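Local coordinates for protein predicted ATPase involved in replication control, Cdc46/Mcm family (Methanopyrus kandleri AV19, PDB 3F8T) that is a homolog of the MCM replicative helicases that probably binds ATP and single-stranded DNA and may unwind DNA during replication, at residues R273-L276 with T277-T280; L81-L84 with V85-A89; L415-E418 with A419-L423. The protein carries 2 engineered substitutions. All coordinates share one frame; numbering follows the deposited sequence.

Contact 1 of 3, residues R273-L276 with T277-T280; sequences RTEL and TDLT
Asp278 reaches back over one helical turn to the N-cap residue Glu275: the backbone N of Glu275 donates to Asp278 OD2 at 2.8 Å with an N-H...O angle of 150°. This is the half of a capping box in which the third helical residue receives the N-cap amide. Asp278 CG lies anti to its own carbonyl carbon (chi1 -63°), which swings the carboxylate back to that amide; the amide meets OD2 on the anti side, 31° out of the carboxylate plane.

The close packing lies on the buried side of the turn. Thr274 CG2 presses against Asp278 CB at 3.4 Å and against Leu279 CB at 3.9 Å, while Thr274 OG1 bonds to the backbone O of Asp270. Leu276 O is gripped by two amides, Leu279 N from above the carbonyl plane and Thr280 N at 2.9 Å, nearly along the C=O axis. Beyond it, Leu276 CD1 meets Thr280 CG2 more loosely, at 4.1 Å, and both side chains rest on Ala319 of helix 314-326.

The other side is open to solvent. Glu275 runs alongside Asp278, its CB 3.3 Å from Asp278 OD2; the bend at chi2 leads the carboxylate off, Glu275 OE2 ending 5.0 Å from Asp278 OD2.

In the P-loop domain, this short helix after edge strand 266-270 thus carries Asp278 in its first turn, where the helix's amino end probably stabilises the carboxylate and the separated acids probably repel only mildly.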
# COMPACT_ATOMS: atom_id res chain seq x y z
N ARG A 273 -19.90 6.60 9.24
CA ARG A 273 -19.23 7.84 9.66
C ARG A 273 -18.35 8.43 8.55
O ARG A 273 -17.56 9.34 8.80
CB ARG A 273 -18.37 7.58 10.89
CG ARG A 273 -19.12 7.04 12.10
CD ARG A 273 -18.12 6.70 13.20
NE ARG A 273 -18.75 6.27 14.45
CZ ARG A 273 -19.19 7.10 15.41
NH1 ARG A 273 -19.11 8.42 15.26
NH2 ARG A 273 -19.71 6.60 16.52
N THR A 274 -18.50 7.93 7.33
CA THR A 274 -17.60 8.30 6.24
C THR A 274 -18.37 8.99 5.14
O THR A 274 -19.24 8.39 4.50
CB THR A 274 -16.87 7.04 5.70
OG1 THR A 274 -16.27 6.35 6.80
CG2 THR A 274 -15.78 7.42 4.69
N GLU A 275 -18.07 10.28 4.94
CA GLU A 275 -18.64 11.01 3.80
C GLU A 275 -17.97 10.49 2.54
O GLU A 275 -16.86 9.95 2.60
CB GLU A 275 -18.39 12.51 3.95
CG GLU A 275 -18.87 13.08 5.27
CD GLU A 275 -20.36 12.97 5.43
OE1 GLU A 275 -21.09 13.51 4.58
OE2 GLU A 275 -20.82 12.34 6.40
N LEU A 276 -18.64 10.65 1.41
CA LEU A 276 -18.13 10.11 0.16
C LEU A 276 -16.70 10.58 -0.09
O LEU A 276 -15.83 9.79 -0.44
CB LEU A 276 -19.06 10.46 -1.02
CG LEU A 276 -18.62 10.09 -2.44
CD1 LEU A 276 -18.45 8.57 -2.58
CD2 LEU A 276 -19.63 10.59 -3.45
N THR A 277 -16.45 11.86 0.13
CA THR A 277 -15.11 12.38 -0.12
C THR A 277 -14.09 11.94 0.96
O THR A 277 -12.89 12.03 0.73
CB THR A 277 -15.11 13.90 -0.38
OG1 THR A 277 -15.71 14.59 0.71
CG2 THR A 277 -15.90 14.21 -1.64
N ASP A 278 -14.57 11.46 2.11
CA ASP A 278 -13.70 10.80 3.10
C ASP A 278 -13.29 9.40 2.59
O ASP A 278 -12.30 8.82 3.05
CB ASP A 278 -14.39 10.56 4.47
CG ASP A 278 -14.81 11.84 5.22
OD1 ASP A 278 -14.11 12.87 5.18
OD2 ASP A 278 -15.86 11.75 5.92
N LEU A 279 -14.09 8.85 1.67
CA LEU A 279 -13.84 7.51 1.13
C LEU A 279 -13.01 7.53 -0.15
O LEU A 279 -12.18 6.65 -0.38
CB LEU A 279 -15.18 6.78 0.87
CG LEU A 279 -15.16 5.38 0.23
CD1 LEU A 279 -14.40 4.36 1.13
CD2 LEU A 279 -16.59 4.93 -0.05
N THR A 280 -13.23 8.54 -0.99
CA THR A 280 -12.55 8.62 -2.27
C THR A 280 -11.41 9.65 -2.19
O THR A 280 -10.25 9.30 -1.92
CB THR A 280 -13.55 8.95 -3.42
OG1 THR A 280 -14.26 10.14 -3.11
CG2 THR A 280 -14.56 7.82 -3.56

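Contact 2 of 3, residues L81-L84 with V85-A89; sequences LREL and VRTVA
Glu83 and Arg86, three residues apart on the last turns of the alpha-helix 74-88, cross obliquely within the N-terminal domain. Their flat groups are turned 64° against each other, and Glu83 OE1 sits over one face of the Arg86 guanidinium, 4.0 Å from NE. The salt bridge is long, and with no N-H directed at the oxygen it rests on charge attraction alone. Glu83 OE2 leans elsewhere, into a weak ion pair with Arg25, while Arg82 turns its NH1 to Glu78.

Val85 straddles the preceding turn: CG1 lies 3.2 Å from Leu81 O, and CG2 approaches Arg82 O equally closely. Leu81 packs on Leu33 and Ile36 of helix 30-37 and Leu84 on Ile19 and Val22 of helix 19-25, joining three helices of the domain.

Thr87 folds its hydroxyl back along the helix. With OG1 anti to the carbonyl carbon (chi1 -47°), it donates to Glu83 O at 3.0 Å, and Thr87 N reaches the same oxygen at 3.1 Å from the opposite face of the carbonyl plane.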
# COMPACT_ATOMS: atom_id res chain seq x y z
N LEU A 81 27.40 25.74 -1.52
CA LEU A 81 27.61 24.92 -2.72
C LEU A 81 26.94 25.54 -3.94
O LEU A 81 27.55 25.64 -4.98
CB LEU A 81 27.15 23.48 -2.47
CG LEU A 81 27.89 22.75 -1.35
CD1 LEU A 81 27.45 21.29 -1.23
CD2 LEU A 81 29.42 22.83 -1.54
N ARG A 82 25.69 26.00 -3.79
CA ARG A 82 25.04 26.71 -4.90
C ARG A 82 25.88 27.90 -5.38
O ARG A 82 26.02 28.13 -6.59
CB ARG A 82 23.63 27.16 -4.51
CG ARG A 82 22.57 26.05 -4.62
CD ARG A 82 21.14 26.60 -4.64
NE ARG A 82 20.60 26.70 -3.28
CZ ARG A 82 20.54 27.82 -2.57
NH1 ARG A 82 20.03 27.80 -1.34
NH2 ARG A 82 20.96 28.97 -3.09
N GLU A 83 26.44 28.65 -4.43
CA GLU A 83 27.30 29.79 -4.75
C GLU A 83 28.56 29.38 -5.53
O GLU A 83 28.90 29.99 -6.53
CB GLU A 83 27.64 30.59 -3.47
CG GLU A 83 28.57 31.79 -3.66
CD GLU A 83 28.08 32.78 -4.72
OE1 GLU A 83 26.85 32.91 -4.93
OE2 GLU A 83 28.95 33.43 -5.33
N LEU A 84 29.23 28.33 -5.06
CA LEU A 84 30.36 27.74 -5.80
C LEU A 84 29.98 27.37 -7.24
O LEU A 84 30.74 27.65 -8.17
CB LEU A 84 30.91 26.50 -5.09
CG LEU A 84 31.81 26.66 -3.86
CD1 LEU A 84 32.09 25.29 -3.27
CD2 LEU A 84 33.10 27.39 -4.18
N VAL A 85 28.84 26.73 -7.43
CA VAL A 85 28.43 26.34 -8.79
C VAL A 85 27.99 27.55 -9.63
O VAL A 85 28.12 27.53 -10.85
CB VAL A 85 27.38 25.18 -8.83
CG1 VAL A 85 27.68 24.14 -7.77
CG2 VAL A 85 25.96 25.70 -8.69
N ARG A 86 27.48 28.59 -8.96
CA ARG A 86 27.06 29.83 -9.62
C ARG A 86 28.26 30.53 -10.25
O ARG A 86 28.14 31.11 -11.32
CB ARG A 86 26.36 30.78 -8.62
CG ARG A 86 25.59 31.93 -9.27
CD ARG A 86 25.08 32.93 -8.25
NE ARG A 86 23.89 32.45 -7.53
CZ ARG A 86 23.06 33.23 -6.84
NH1 ARG A 86 23.27 34.54 -6.74
NH2 ARG A 86 22.01 32.70 -6.23
N THR A 87 29.40 30.45 -9.58
CA THR A 87 30.66 30.96 -10.10
C THR A 87 31.07 30.25 -11.39
O THR A 87 31.49 30.89 -12.35
CB THR A 87 31.79 30.83 -9.05
OG1 THR A 87 31.31 31.31 -7.78
CG2 THR A 87 33.00 31.64 -9.45
N VAL A 88 30.93 28.93 -11.41
CA VAL A 88 31.29 28.11 -12.58
C VAL A 88 30.25 28.24 -13.70
O VAL A 88 30.60 28.23 -14.89
CB VAL A 88 31.51 26.61 -12.20
CG1 VAL A 88 31.89 25.77 -13.41
CG2 VAL A 88 32.58 26.49 -11.12
N ALA A 89 28.98 28.38 -13.34
CA ALA A 89 27.91 28.47 -14.33
C ALA A 89 26.83 29.51 -13.97
O ALA A 89 25.75 29.14 -13.51
CB ALA A 89 27.29 27.10 -14.57

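Contact 3 of 3, residues L415-E418 with A419-L423; sequences LTEE and ARKRL
Leu415, just before the helix, and Leu423 on it make the apolar part: Leu415 CD1 meets Leu423 CD2 at 4.0 Å, the two side chains crossing at about a right angle, and Leu415 CD2 touches Ala419 CB at the same distance. Both leucines also pack on Glu456 of helix 449-465, and Ala419 faces Val476 of helix 473-489, so the first turn is held among its neighbours in the AAA-lid domain.

Hydrogen bonds start the helix. Thr416 is the N-cap, its OG1 accepting a capping bond from Ala419 N at 3.2 Å, and the Thr416 carbonyl O takes Arg420 N at 2.9 Å. The hydroxyl also makes a weak hydrogen bond with Val471 O.

Charge governs the outer surface. Glu417 divides its carboxylate between two cations: OE2 forms a salt bridge with Arg420 NH2 at 2.5 Å, with the carboxylate and guanidinium planes 72° apart, and OE1 receives Lys421 NZ at 2.6 Å from above the carboxylate plane. The Glu417 chi1 of -146° lies off a staggered value, consistent with a chain pulled over by these two partners. Glu418 OE2 is a longer partner of the ammonium, 3.7 Å from Lys421 NZ.

In place of Glu417, an alanine here would probably strip Lys421 NZ of its close carboxylate, leaving the long bridge to Glu418, and deprive Arg420 NH2 of its mate, though NH1 would keep Glu424. With Glu417 OE1 and Glu418 OE2 2.9 Å apart, the ammonium probably offsets part of their repulsion.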
# COMPACT_ATOMS: atom_id res chain seq x y z
N LEU A 415 -0.81 -20.03 -13.31
CA LEU A 415 -1.24 -21.42 -13.42
C LEU A 415 -0.25 -22.28 -14.19
O LEU A 415 0.17 -21.90 -15.29
CB LEU A 415 -2.56 -21.47 -14.19
CG LEU A 415 -3.77 -20.76 -13.59
CD1 LEU A 415 -4.92 -20.71 -14.64
CD2 LEU A 415 -4.16 -21.50 -12.32
N THR A 416 0.11 -23.43 -13.61
CA THR A 416 0.70 -24.52 -14.38
C THR A 416 -0.39 -25.13 -15.25
O THR A 416 -1.59 -24.92 -15.02
CB THR A 416 1.32 -25.64 -13.52
OG1 THR A 416 0.29 -26.37 -12.83
CG2 THR A 416 2.34 -25.09 -12.53
N GLU A 417 0.05 -25.89 -16.26
CA GLU A 417 -0.86 -26.56 -17.16
C GLU A 417 -1.87 -27.41 -16.38
O GLU A 417 -3.08 -27.28 -16.60
CB GLU A 417 -0.07 -27.42 -18.16
CG GLU A 417 -0.70 -27.49 -19.51
CD GLU A 417 -2.08 -28.09 -19.45
OE1 GLU A 417 -2.21 -29.18 -18.84
OE2 GLU A 417 -3.03 -27.47 -19.98
N GLU A 418 -1.39 -28.24 -15.46
CA GLU A 418 -2.27 -29.09 -14.66
C GLU A 418 -3.20 -28.32 -13.71
O GLU A 418 -4.31 -28.78 -13.43
CB GLU A 418 -1.49 -30.17 -13.91
CG GLU A 418 -0.87 -31.24 -14.85
CD GLU A 418 -1.86 -31.81 -15.87
OE1 GLU A 418 -2.74 -32.62 -15.49
OE2 GLU A 418 -1.76 -31.46 -17.07
N ALA A 419 -2.75 -27.16 -13.23
CA ALA A 419 -3.59 -26.28 -12.41
C ALA A 419 -4.71 -25.67 -13.24
O ALA A 419 -5.85 -25.54 -12.77
CB ALA A 419 -2.76 -25.17 -11.78
N ARG A 420 -4.38 -25.27 -14.47
CA ARG A 420 -5.37 -24.73 -15.39
C ARG A 420 -6.44 -25.77 -15.69
O ARG A 420 -7.64 -25.47 -15.69
CB ARG A 420 -4.73 -24.23 -16.68
CG ARG A 420 -5.75 -23.69 -17.67
CD ARG A 420 -5.10 -23.07 -18.87
NE ARG A 420 -4.48 -24.03 -19.77
CZ ARG A 420 -5.12 -25.00 -20.43
NH1 ARG A 420 -6.42 -25.20 -20.27
NH2 ARG A 420 -4.44 -25.80 -21.24
N LYS A 421 -6.01 -27.01 -15.91
CA LYS A 421 -6.96 -28.11 -16.14
C LYS A 421 -7.83 -28.37 -14.92
O LYS A 421 -9.05 -28.57 -15.05
CB LYS A 421 -6.24 -29.37 -16.61
CG LYS A 421 -5.75 -29.25 -18.04
CD LYS A 421 -4.90 -30.44 -18.47
CE LYS A 421 -4.69 -30.42 -19.98
NZ LYS A 421 -3.36 -30.98 -20.38
N ARG A 422 -7.21 -28.34 -13.74
CA ARG A 422 -7.92 -28.54 -12.48
C ARG A 422 -9.00 -27.46 -12.29
O ARG A 422 -10.12 -27.74 -11.84
CB ARG A 422 -6.93 -28.54 -11.31
CG ARG A 422 -7.57 -28.75 -9.94
CD ARG A 422 -7.87 -30.23 -9.65
NE ARG A 422 -6.81 -30.79 -8.82
CZ ARG A 422 -6.96 -31.78 -7.95
NH1 ARG A 422 -8.15 -32.35 -7.77
NH2 ARG A 422 -5.92 -32.20 -7.25
N LEU A 423 -8.66 -26.23 -12.68
CA LEU A 423 -9.55 -25.09 -12.53
C LEU A 423 -10.72 -25.19 -13.51
O LEU A 423 -11.88 -25.00 -13.13
CB LEU A 423 -8.77 -23.79 -12.76
CG LEU A 423 -9.56 -22.48 -12.81
CD1 LEU A 423 -10.27 -22.20 -11.51
CD2 LEU A 423 -8.64 -21.33 -13.17

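Along the chain the order is contact 2, contact 1, contact 3, and each falls in a different part of the protein: the N-terminal domain, the P-loop domain and the AAA-lid domain. They share no helix or strand. Contact 2 closes helix 74-88, contact 1 forms helix 276-279, which follows edge strand 266-270 of the five-stranded parallel sheet, and contact 3 opens helix 417-439. The centres of contacts 1 and 2 lie about 49 Å apart. Those of contacts 1 and 3 are about 41 Å apart. Contacts 2 and 3, with centres about 63 Å apart, lie on opposite sides of the chain's centre. None touches another, so each reports on local helix-end chemistry in a separate domain of this elongated molecule.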